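Local coordinates for protein fructose-bisphosphatase (Pyrococcus horikoshii, PDB 1VDW) that probably hydrolyses fructose 1,6-bisphosphate to fructose 6-phosphate and phosphate with magnesium as cofactor, as a homodimer of the inositol monophosphatase superfamily, at residues Ile175-Ala183 with Asp201-Ala212. Sequence-based numbering, arbitrary orientation.
With EDO (1,2-ethanediol), chain C.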
loop_
_atom_site.group_PDB
_atom_site.type_symbol
_atom_site.label_atom_id
_atom_site.label_comp_id
_atom_site.label_asym_id
_atom_site.label_seq_id
_atom_site.Cartn_x
_atom_site.Cartn_y
_atom_site.Cartn_z
ATOM N N ILE A 175 8.436 -4.470 3.307
ATOM C CA ILE A 175 9.645 -3.668 3.240
ATOM C C ILE A 175 10.461 -3.859 1.959
ATOM O O ILE A 175 11.110 -2.922 1.493
ATOM C CB ILE A 175 10.537 -3.917 4.490
ATOM C CG1 ILE A 175 11.416 -2.694 4.750
ATOM C CG2 ILE A 175 11.406 -5.153 4.303
ATOM C CD1 ILE A 175 10.637 -1.476 5.215
ATOM N N ALA A 176 10.436 -5.057 1.382
ATOM C CA ALA A 176 11.187 -5.285 0.152
ATOM C C ALA A 176 10.667 -4.361 -0.938
ATOM O O ALA A 176 11.446 -3.772 -1.688
ATOM C CB ALA A 176 11.063 -6.743 -0.294
ATOM N N LEU A 177 9.349 -4.234 -1.035
ATOM C CA LEU A 177 8.770 -3.357 -2.040
ATOM C C LEU A 177 9.054 -1.904 -1.731
ATOM O O LEU A 177 9.300 -1.111 -2.636
ATOM C CB LEU A 177 7.257 -3.552 -2.145
ATOM C CG LEU A 177 6.800 -4.883 -2.734
ATOM C CD1 LEU A 177 5.293 -4.862 -2.866
ATOM C CD2 LEU A 177 7.451 -5.114 -4.098
ATOM N N GLU A 178 9.019 -1.538 -0.457
ATOM C CA GLU A 178 9.269 -0.150 -0.128
ATOM C C GLU A 178 10.698 0.233 -0.499
ATOM O O GLU A 178 10.936 1.320 -1.015
ATOM C CB GLU A 178 8.902 0.091 1.339
ATOM C CG GLU A 178 7.371 0.142 1.460
ATOM C CD GLU A 178 6.830 -0.142 2.842
ATOM O OE1 GLU A 178 7.072 -1.250 3.362
ATOM O OE2 GLU A 178 6.141 0.740 3.404
ATOM N N LEU A 179 11.643 -0.676 -0.286
ATOM C CA LEU A 179 13.025 -0.417 -0.668
ATOM C C LEU A 179 13.149 -0.392 -2.200
ATOM O O LEU A 179 13.904 0.410 -2.749
ATOM C CB LEU A 179 13.945 -1.479 -0.063
ATOM C CG LEU A 179 14.169 -1.297 1.443
ATOM C CD1 LEU A 179 14.804 -2.547 2.026
ATOM C CD2 LEU A 179 15.055 -0.074 1.687
ATOM N N ALA A 180 12.412 -1.262 -2.888
ATOM C CA ALA A 180 12.435 -1.286 -4.347
ATOM C C ALA A 180 11.852 0.027 -4.881
ATOM O O ALA A 180 12.320 0.561 -5.889
ATOM C CB ALA A 180 11.626 -2.473 -4.869
ATOM N N TYR A 181 10.821 0.534 -4.211
ATOM C CA TYR A 181 10.199 1.787 -4.626
ATOM C C TYR A 181 11.198 2.923 -4.466
ATOM O O TYR A 181 11.266 3.819 -5.307
ATOM C CB TYR A 181 8.941 2.071 -3.804
ATOM C CG TYR A 181 7.755 1.174 -4.112
ATOM C CD1 TYR A 181 7.793 0.232 -5.145
ATOM C CD2 TYR A 181 6.592 1.267 -3.352
ATOM C CE1 TYR A 181 6.694 -0.600 -5.405
ATOM C CE2 TYR A 181 5.499 0.447 -3.602
ATOM C CZ TYR A 181 5.557 -0.481 -4.626
ATOM O OH TYR A 181 4.465 -1.291 -4.839
ATOM N N LEU A 182 11.963 2.896 -3.379
ATOM C CA LEU A 182 12.992 3.904 -3.163
ATOM C C LEU A 182 14.008 3.812 -4.307
ATOM O O LEU A 182 14.423 4.827 -4.875
ATOM C CB LEU A 182 13.698 3.648 -1.831
ATOM C CG LEU A 182 14.990 4.424 -1.563
ATOM C CD1 LEU A 182 14.702 5.914 -1.471
ATOM C CD2 LEU A 182 15.617 3.909 -0.278
ATOM N N ALA A 183 14.375 2.584 -4.657
ATOM C CA ALA A 183 15.355 2.339 -5.704
ATOM C C ALA A 183 14.974 2.893 -7.069
ATOM O O ALA A 183 15.847 3.292 -7.841
ATOM C CB ALA A 183 15.632 0.846 -5.813
ATOM N N ASP A 201 14.694 -9.929 5.584
ATOM C CA ASP A 201 13.664 -9.025 5.081
ATOM C C ASP A 201 14.223 -7.939 4.177
ATOM O O ASP A 201 13.594 -7.543 3.194
ATOM C CB ASP A 201 12.950 -8.300 6.228
ATOM C CG ASP A 201 12.140 -9.221 7.105
ATOM O OD1 ASP A 201 11.438 -10.101 6.568
ATOM O OD2 ASP A 201 12.186 -9.040 8.343
ATOM N N ILE A 202 15.417 -7.463 4.510
ATOM C CA ILE A 202 16.006 -6.345 3.795
ATOM C C ILE A 202 17.183 -6.571 2.864
ATOM O O ILE A 202 17.554 -5.666 2.126
ATOM C CB ILE A 202 16.451 -5.258 4.796
ATOM C CG1 ILE A 202 17.567 -5.806 5.691
ATOM C CG2 ILE A 202 15.268 -4.822 5.654
ATOM C CD1 ILE A 202 18.230 -4.759 6.564
ATOM N N ALA A 203 17.771 -7.760 2.885
ATOM C CA ALA A 203 18.949 -8.011 2.069
ATOM C C ALA A 203 18.854 -7.582 0.609
ATOM O O ALA A 203 19.657 -6.780 0.141
ATOM C CB ALA A 203 19.339 -9.482 2.162
ATOM N N ALA A 204 17.873 -8.106 -0.114
ATOM C CA ALA A 204 17.741 -7.758 -1.522
ATOM C C ALA A 204 17.430 -6.278 -1.725
ATOM O O ALA A 204 17.990 -5.631 -2.606
ATOM C CB ALA A 204 16.662 -8.616 -2.177
ATOM N N GLY A 205 16.529 -5.748 -0.907
ATOM C CA GLY A 205 16.161 -4.350 -1.022
ATOM C C GLY A 205 17.344 -3.429 -0.818
ATOM O O GLY A 205 17.467 -2.412 -1.495
ATOM N N VAL A 206 18.219 -3.783 0.117
ATOM C CA VAL A 206 19.393 -2.963 0.384
ATOM C C VAL A 206 20.358 -3.008 -0.800
ATOM O O VAL A 206 20.882 -1.977 -1.222
ATOM C CB VAL A 206 20.113 -3.429 1.669
ATOM C CG1 VAL A 206 21.470 -2.745 1.792
ATOM C CG2 VAL A 206 19.259 -3.095 2.882
ATOM N N VAL A 207 20.587 -4.200 -1.342
ATOM C CA VAL A 207 21.483 -4.327 -2.488
ATOM C C VAL A 207 20.946 -3.538 -3.679
ATOM O O VAL A 207 21.676 -2.789 -4.327
ATOM C CB VAL A 207 21.653 -5.805 -2.913
ATOM C CG1 VAL A 207 22.401 -5.890 -4.242
ATOM C CG2 VAL A 207 22.418 -6.571 -1.847
ATOM N N ILE A 208 19.658 -3.693 -3.957
ATOM C CA ILE A 208 19.057 -3.004 -5.083
ATOM C C ILE A 208 19.008 -1.491 -4.895
ATOM O O ILE A 208 19.354 -0.738 -5.808
ATOM C CB ILE A 208 17.652 -3.581 -5.358
ATOM C CG1 ILE A 208 17.799 -5.030 -5.835
ATOM C CG2 ILE A 208 16.912 -2.738 -6.389
ATOM C CD1 ILE A 208 16.508 -5.814 -5.854
ATOM N N ALA A 209 18.593 -1.039 -3.715
ATOM C CA ALA A 209 18.523 0.392 -3.458
ATOM C C ALA A 209 19.912 1.023 -3.492
ATOM O O ALA A 209 20.093 2.096 -4.064
ATOM C CB ALA A 209 17.854 0.648 -2.112
ATOM N N ARG A 210 20.897 0.358 -2.896
ATOM C CA ARG A 210 22.249 0.902 -2.896
ATOM C C ARG A 210 22.806 1.064 -4.298
ATOM O O ARG A 210 23.350 2.113 -4.631
ATOM C CB ARG A 210 23.186 0.021 -2.076
ATOM C CG ARG A 210 23.134 0.323 -0.609
ATOM C CD ARG A 210 24.005 -0.610 0.192
ATOM N NE ARG A 210 24.138 -0.110 1.555
ATOM C CZ ARG A 210 24.534 -0.840 2.589
ATOM N NH1 ARG A 210 24.842 -2.120 2.427
ATOM N NH2 ARG A 210 24.610 -0.286 3.791
ATOM N N GLU A 211 22.673 0.037 -5.130
ATOM C CA GLU A 211 23.195 0.139 -6.485
ATOM C C GLU A 211 22.463 1.229 -7.264
ATOM O O GLU A 211 23.020 1.809 -8.195
ATOM C CB GLU A 211 23.095 -1.209 -7.200
ATOM C CG GLU A 211 23.685 -1.243 -8.610
ATOM C CD GLU A 211 25.121 -0.740 -8.694
ATOM O OE1 GLU A 211 25.938 -1.067 -7.806
ATOM O OE2 GLU A 211 25.438 -0.024 -9.669
ATOM N N ALA A 212 21.225 1.519 -6.868
ATOM C CA ALA A 212 20.429 2.554 -7.521
ATOM C C ALA A 212 20.794 3.953 -7.026
ATOM O O ALA A 212 20.252 4.949 -7.508
ATOM C CB ALA A 212 18.942 2.291 -7.297
HETATM C C1 EDO C . 8.537 -7.657 7.536
HETATM O O1 EDO C . 7.633 -8.710 7.216
HETATM C C2 EDO C . 9.134 -7.089 6.235
HETATM O O2 EDO C . 8.089 -6.571 5.391
#
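L179 lays its CB and CD1 over the bare backbone of G205, each 3.8 Å from G205 CA. The contact belongs to the inositol monophosphatase fold, where helices 175-184 and 199-211 run side by side between the two larger beta sheets. The axes of segments 175-183 and 201-211 are nearly parallel, at 4°, and come within 8.3 Å. G205 carries no CB, and this lets L179 CD1 rest directly on the backbone. With CG anti to its own carbonyl carbon (chi1 -74°), L179 extends toward the second helix, where CD1 also touches I202 CB. One face of the pair packs on strand 100-107, the other on strand 234-239. At the N-terminal end, I175 CG2 lies 3.4 Å from D201 O and also meets I202 CG2. D201 is a predicted magnesium ligand. Its OD2 accepts a hydrogen bond from R198 N, and OD1 lies close to D84, another predicted ligand. An alanine in place of D201 would probably leave R198 N without this acceptor and the predicted magnesium site short of a carboxylate. A 1,2-ethanediol, probably from the crystallisation liquor, takes a nearly straight hydrogen bond from I175 N and is also hydrogen-bonded to D87 OD1. At the other end, A183 CB sits 3.8 Å from both A209 CA and I208 CG2.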